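Local coordinates for mandelate racemase / muconate lactonizing enzyme family protein (Agrobacterium tumefaciens, PDB 4DXK), which belongs to the mandelate racemase subgroup of the enolase superfamily and probably has lyase or isomerase activity, at residues Ser77-Glu80 with Val81-Asn84; Met289-Ile292 with Ser293-Gly296. All coordinates share one frame; numbering follows the deposited sequence. Where two conformers were deposited one is given.

Contact 1 (Ser77-Glu80 with Val81-Asn84); sequences SGAE and VRGN
The guanidinium group of R82 folds back over the first turn of its own helix to reach the main chain of S77. Its NH1 donates to S77 O at 3.0 Å, in the carbonyl plane and on a lone pair, while the oxygen lies in the guanidinium plane. A79 meets the same group from another direction: its CA sits over one face, offset toward the rim, 3.9 Å from R82 CZ. A bend at chi3 (-56°) brings the group back to S77, with one face over A79.

G78 occupies the N-cap position, and its O receives R82 N at 2.9 Å, opening a run of i to i+4 bonds that continues from A79 O to G83 N and from E80 O to N84 N. The carboxylate of E80 also curls back, through a kink at chi2 (94°). A water donates to E80 OE1 (2.8 Å) and accepts from V81 N (3.2 Å), joining this acid to a backbone N-H of the first turn. The amide of N84 leans against E80 O, with N84 CG 3.2 Å from it, but bonds to Y44 through OD1.

Across the interface with the second subunit, E80 OE2 forms a salt bridge with R82 NH1 of that chain, and R82 NH1 pairs in return with E80 of that subunit, so two helix starts face each other. Within the chain R82 NH2 donates to F36 O, and helix 38-53 packs along helix 79-99, with T40, V41, Y44 and I49 against A79, R82, E80 and N84 respectively.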
ATOM      1  N   SER A  77     -13.877 -24.598   9.954  1.00  6.97           N
ATOM      2  CA  SER A  77     -15.175 -25.266  10.026  1.00  7.47           C
ATOM      3  C   SER A  77     -14.995 -26.774  10.242  1.00  7.58           C
ATOM      4  O   SER A  77     -15.857 -27.563   9.869  1.00  8.98           O
ATOM      5  CB  SER A  77     -15.981 -24.975   8.762  1.00  7.86           C
ATOM      6  OG  SER A  77     -15.192 -25.214   7.610  1.00  7.95           O
ATOM      7  N   GLY A  78     -13.877 -27.156  10.857  1.00  7.88           N
ATOM      8  CA  GLY A  78     -13.582 -28.557  11.133  1.00  7.82           C
ATOM      9  C   GLY A  78     -14.415 -29.158  12.254  1.00  7.29           C
ATOM     10  O   GLY A  78     -15.262 -28.500  12.864  1.00  7.40           O
ATOM     11  N   ALA A  79     -14.139 -30.426  12.548  1.00  8.12           N
ATOM     12  CA  ALA A  79     -15.014 -31.209  13.421  1.00  7.75           C
ATOM     13  C   ALA A  79     -15.121 -30.613  14.812  1.00  7.41           C
ATOM     14  O   ALA A  79     -16.209 -30.573  15.400  1.00  8.17           O
ATOM     15  CB  ALA A  79     -14.549 -32.653  13.492  1.00  8.56           C
ATOM     16  N   GLU A  80     -13.997 -30.169  15.354  1.00  7.62           N
ATOM     17  CA  GLU A  80     -13.987 -29.570  16.683  1.00  8.01           C
ATOM     18  C   GLU A  80     -14.894 -28.337  16.723  1.00  6.70           C
ATOM     19  O   GLU A  80     -15.703 -28.163  17.642  1.00  7.97           O
ATOM     20  CB  GLU A  80     -12.561 -29.183  17.104  1.00  8.85           C
ATOM     21  CG  GLU A  80     -11.584 -30.352  17.245  1.00  9.62           C
ATOM     22  CD  GLU A  80     -10.749 -30.659  16.013  1.00  9.42           C
ATOM     23  OE1 GLU A  80     -11.127 -30.315  14.876  1.00  8.99           O
ATOM     24  OE2 GLU A  80      -9.682 -31.272  16.205  1.00 13.86           O
ATOM     25  N   VAL A  81     -14.753 -27.467  15.728  1.00  7.27           N
ATOM     26  CA  VAL A  81     -15.576 -26.273  15.678  1.00  7.10           C
ATOM     27  C   VAL A  81     -17.051 -26.622  15.503  1.00  7.46           C
ATOM     28  O   VAL A  81     -17.910 -26.004  16.142  1.00  7.23           O
ATOM     29  CB  VAL A  81     -15.087 -25.300  14.600  1.00  7.78           C
ATOM     30  CG1 VAL A  81     -16.093 -24.167  14.400  1.00  8.68           C
ATOM     31  CG2 VAL A  81     -13.714 -24.756  15.007  1.00  8.89           C
ATOM     32  N   ARG A  82     -17.365 -27.608  14.671  1.00  7.16           N
ATOM     33  CA  ARG A  82     -18.761 -27.998  14.501  1.00  7.82           C
ATOM     34  C   ARG A  82     -19.362 -28.494  15.818  1.00  7.70           C
ATOM     35  O   ARG A  82     -20.498 -28.151  16.164  1.00  7.75           O
ATOM     36  CB  ARG A  82     -18.912 -29.036  13.377  1.00  8.65           C
ATOM     37  CG  ARG A  82     -18.477 -28.477  12.033  1.00  7.67           C
ATOM     38  CD  ARG A  82     -19.043 -29.217  10.828  1.00  7.94           C
ATOM     39  NE  ARG A  82     -18.752 -30.652  10.817  1.00  7.78           N
ATOM     40  CZ  ARG A  82     -17.574 -31.191  10.512  1.00  8.48           C
ATOM     41  NH1 ARG A  82     -16.527 -30.425  10.208  1.00  9.15           N
ATOM     42  NH2 ARG A  82     -17.443 -32.516  10.523  1.00  9.74           N
ATOM     43  N   GLY A  83     -18.594 -29.265  16.581  1.00  7.03           N
ATOM     44  CA  GLY A  83     -19.077 -29.705  17.877  1.00  8.33           C
ATOM     45  C   GLY A  83     -19.258 -28.553  18.845  1.00  7.94           C
ATOM     46  O   GLY A  83     -20.270 -28.463  19.545  1.00  7.83           O
ATOM     47  N   ASN A  84     -18.273 -27.660  18.891  1.00  8.24           N
ATOM     48  CA  ASN A  84     -18.374 -26.472  19.738  1.00  7.28           C
ATOM     49  C   ASN A  84     -19.586 -25.632  19.392  1.00  6.96           C
ATOM     50  O   ASN A  84     -20.243 -25.058  20.269  1.00  7.67           O
ATOM     51  CB  ASN A  84     -17.136 -25.583  19.599  1.00  9.38           C
ATOM     52  CG  ASN A  84     -15.881 -26.226  20.129  1.00  8.70           C
ATOM     53  OD1 ASN A  84     -15.916 -27.239  20.825  1.00  9.10           O
ATOM     54  ND2 ASN A  84     -14.740 -25.619  19.799  1.00 10.20           N
TER
HETATM   55  O   HOH W   1     -12.152 -27.831  13.940  1.00  9.34           O

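Contact 2 (Met289-Ile292 with Ser293-Gly296); sequences MLDI and SWCG
D291 and S293 meet through hydrogen bonds that gather on one carboxylate oxygen. D291 OD1 accepts from S293 N at 2.8 Å, closing an Asx turn, and from S293 OG at 2.7 Å, the hydroxyl lying on the syn side and 27° out of the carboxylate plane. The serine oxygen is tucked between its own backbone N and carbonyl carbon, facing the acid. A water bridges the pair as well, donating to D291 OD2 and to S293 OG. In the main chain, W294 N donates to D291 O at 2.9 Å. With I292 and S293 in the middle positions, this makes a type I beta turn, directly after strand 287-290.

Stacking is the second kind of interaction. The D291 carboxylate lies over one face of the W294 indole, the two planes only 14° apart, with OD2 3.5 Å above the ring centre. D291 CG is held anti to the backbone N (chi1 -179°), which carries the carboxylate over the indole. W294 NE1 is bound by F35 O, and its ring also meets that of H318.

Apolar contact is slight: C295 SG lies 3.8 Å from I292 CA and 4.4 Å from L290 CD1.

Gripped through OD1 by two donors and laid on an aromatic face, the carboxylate has little freedom to rotate. Its other oxygen, OD2, takes the hydrogen bond of H318 ND1, an arrangement consistent with the His-Asp dyad of the mandelate racemase subgroup. The turn and the stack probably hold D291 in place for H318, and the W294 side chain is about 7 Å from the bound sodium ion.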
ATOM      1  N   MET A 289     -21.671 -14.384   4.605  0.51  8.74           N
ATOM      2  CA  MET A 289     -22.378 -15.641   4.827  0.51  8.04           C
ATOM      3  C   MET A 289     -21.708 -16.376   5.953  0.51  7.10           C
ATOM      4  O   MET A 289     -20.489 -16.330   6.106  0.51  8.50           O
ATOM      5  CB  MET A 289     -22.303 -16.532   3.596  0.51  9.25           C
ATOM      6  CG  MET A 289     -22.449 -15.799   2.328  0.51  9.95           C
ATOM      7  SD  MET A 289     -24.115 -15.210   1.999  0.51  9.29           S
ATOM      8  CE  MET A 289     -25.029 -16.755   1.906  0.51 10.89           C
ATOM      9  N   LEU A 290     -22.511 -17.076   6.736  1.00  7.41           N
ATOM     10  CA  LEU A 290     -21.970 -17.912   7.795  1.00  7.67           C
ATOM     11  C   LEU A 290     -22.965 -19.035   8.036  1.00  8.52           C
ATOM     12  O   LEU A 290     -24.130 -18.923   7.650  1.00  8.47           O
ATOM     13  CB  LEU A 290     -21.733 -17.095   9.067  1.00  9.11           C
ATOM     14  CG  LEU A 290     -22.905 -16.330   9.683  1.00  7.87           C
ATOM     15  CD1 LEU A 290     -23.806 -17.227  10.517  1.00 10.30           C
ATOM     16  CD2 LEU A 290     -22.391 -15.187  10.542  1.00 11.23           C
ATOM     17  N   ASP A 291     -22.503 -20.110   8.662  1.00  7.51           N
ATOM     18  CA  ASP A 291     -23.382 -21.149   9.162  1.00  7.68           C
ATOM     19  C   ASP A 291     -23.108 -21.246  10.650  1.00  7.34           C
ATOM     20  O   ASP A 291     -21.975 -21.517  11.058  1.00  7.64           O
ATOM     21  CB  ASP A 291     -23.094 -22.473   8.442  1.00  7.81           C
ATOM     22  CG  ASP A 291     -23.992 -23.604   8.901  1.00  7.79           C
ATOM     23  OD1 ASP A 291     -24.022 -23.858  10.126  1.00  8.95           O
ATOM     24  OD2 ASP A 291     -24.675 -24.228   8.055  1.00  8.79           O
ATOM     25  N   ILE A 292     -24.136 -21.003  11.462  1.00  7.03           N
ATOM     26  CA  ILE A 292     -23.950 -20.935  12.900  1.00  8.36           C
ATOM     27  C   ILE A 292     -23.403 -22.228  13.491  1.00  7.31           C
ATOM     28  O   ILE A 292     -22.750 -22.201  14.531  1.00  8.03           O
ATOM     29  CB  ILE A 292     -25.255 -20.551  13.625  1.00  8.03           C
ATOM     30  CG1 ILE A 292     -26.348 -21.576  13.362  1.00  9.76           C
ATOM     31  CG2 ILE A 292     -25.713 -19.152  13.222  1.00  8.63           C
ATOM     32  CD1 ILE A 292     -27.584 -21.310  14.178  1.00 12.55           C
ATOM     33  N   SER A 293     -23.671 -23.351  12.832  1.00  7.55           N
ATOM     34  CA  SER A 293     -23.204 -24.656  13.307  1.00  7.75           C
ATOM     35  C   SER A 293     -21.813 -25.030  12.805  1.00  7.06           C
ATOM     36  O   SER A 293     -21.291 -26.092  13.170  1.00  7.65           O
ATOM     37  CB  SER A 293     -24.202 -25.768  12.958  1.00  9.09           C
ATOM     38  OG  SER A 293     -24.155 -26.132  11.592  1.00  8.81           O
ATOM     39  N   TRP A 294     -21.232 -24.171  11.959  1.00  7.29           N
ATOM     40  CA  TRP A 294     -19.914 -24.396  11.370  1.00  7.33           C
ATOM     41  C   TRP A 294     -18.916 -23.298  11.747  1.00  7.42           C
ATOM     42  O   TRP A 294     -17.735 -23.440  11.444  1.00  8.23           O
ATOM     43  CB  TRP A 294     -20.000 -24.462   9.836  1.00  7.73           C
ATOM     44  CG  TRP A 294     -20.814 -25.601   9.293  1.00  7.00           C
ATOM     45  CD1 TRP A 294     -21.234 -26.709   9.974  1.00  7.93           C
ATOM     46  CD2 TRP A 294     -21.342 -25.724   7.960  1.00  7.21           C
ATOM     47  NE1 TRP A 294     -21.972 -27.518   9.144  1.00  8.97           N
ATOM     48  CE2 TRP A 294     -22.050 -26.942   7.903  1.00  8.11           C
ATOM     49  CE3 TRP A 294     -21.254 -24.944   6.799  1.00  7.90           C
ATOM     50  CZ2 TRP A 294     -22.682 -27.389   6.740  1.00  9.15           C
ATOM     51  CZ3 TRP A 294     -21.890 -25.383   5.648  1.00  8.92           C
ATOM     52  CH2 TRP A 294     -22.586 -26.597   5.625  1.00  9.66           C
ATOM     53  N   CYS A 295     -19.377 -22.208  12.377  1.00  7.08           N
ATOM     54  CA  CYS A 295     -18.542 -21.009  12.522  1.00  7.41           C
ATOM     55  C   CYS A 295     -18.184 -20.659  13.950  1.00  8.12           C
ATOM     56  O   CYS A 295     -17.494 -19.662  14.168  1.00  8.29           O
ATOM     57  CB  CYS A 295     -19.225 -19.791  11.878  1.00  8.63           C
ATOM     58  SG  CYS A 295     -20.601 -19.116  12.831  1.00  9.01           S
ATOM     59  N   GLY A 296     -18.681 -21.432  14.913  1.00  7.29           N
ATOM     60  CA  GLY A 296     -18.490 -21.110  16.321  1.00  8.77           C
ATOM     61  C   GLY A 296     -19.774 -20.778  17.072  1.00  9.63           C
ATOM     62  O   GLY A 296     -19.732 -20.190  18.158  1.00 10.94           O
TER
HETATM   63  O   HOH W   2     -25.696 -26.597   9.165  1.00  9.64           O

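From the N terminus, contact 1 comes first, at the start of helix 79-99 in the N-terminal domain; contact 2 follows far along the chain, where strand 287-290 of the barrel gives way to the loop before helix 297-310. Each is local, a helix start and a beta turn; neither closes a long loop, and they run in series without nesting or crossing. In space their centres are 10 Å apart and they touch: R82 CD packs 3.4 Å from W294 CD1, and V81 CG1 and S77 CB lie near W294 O. The helix start is thereby fitted against the barrel turn. S85 OG, just past contact 1, is hydrogen-bonded to G296 N, adding a polar tie between the two domains.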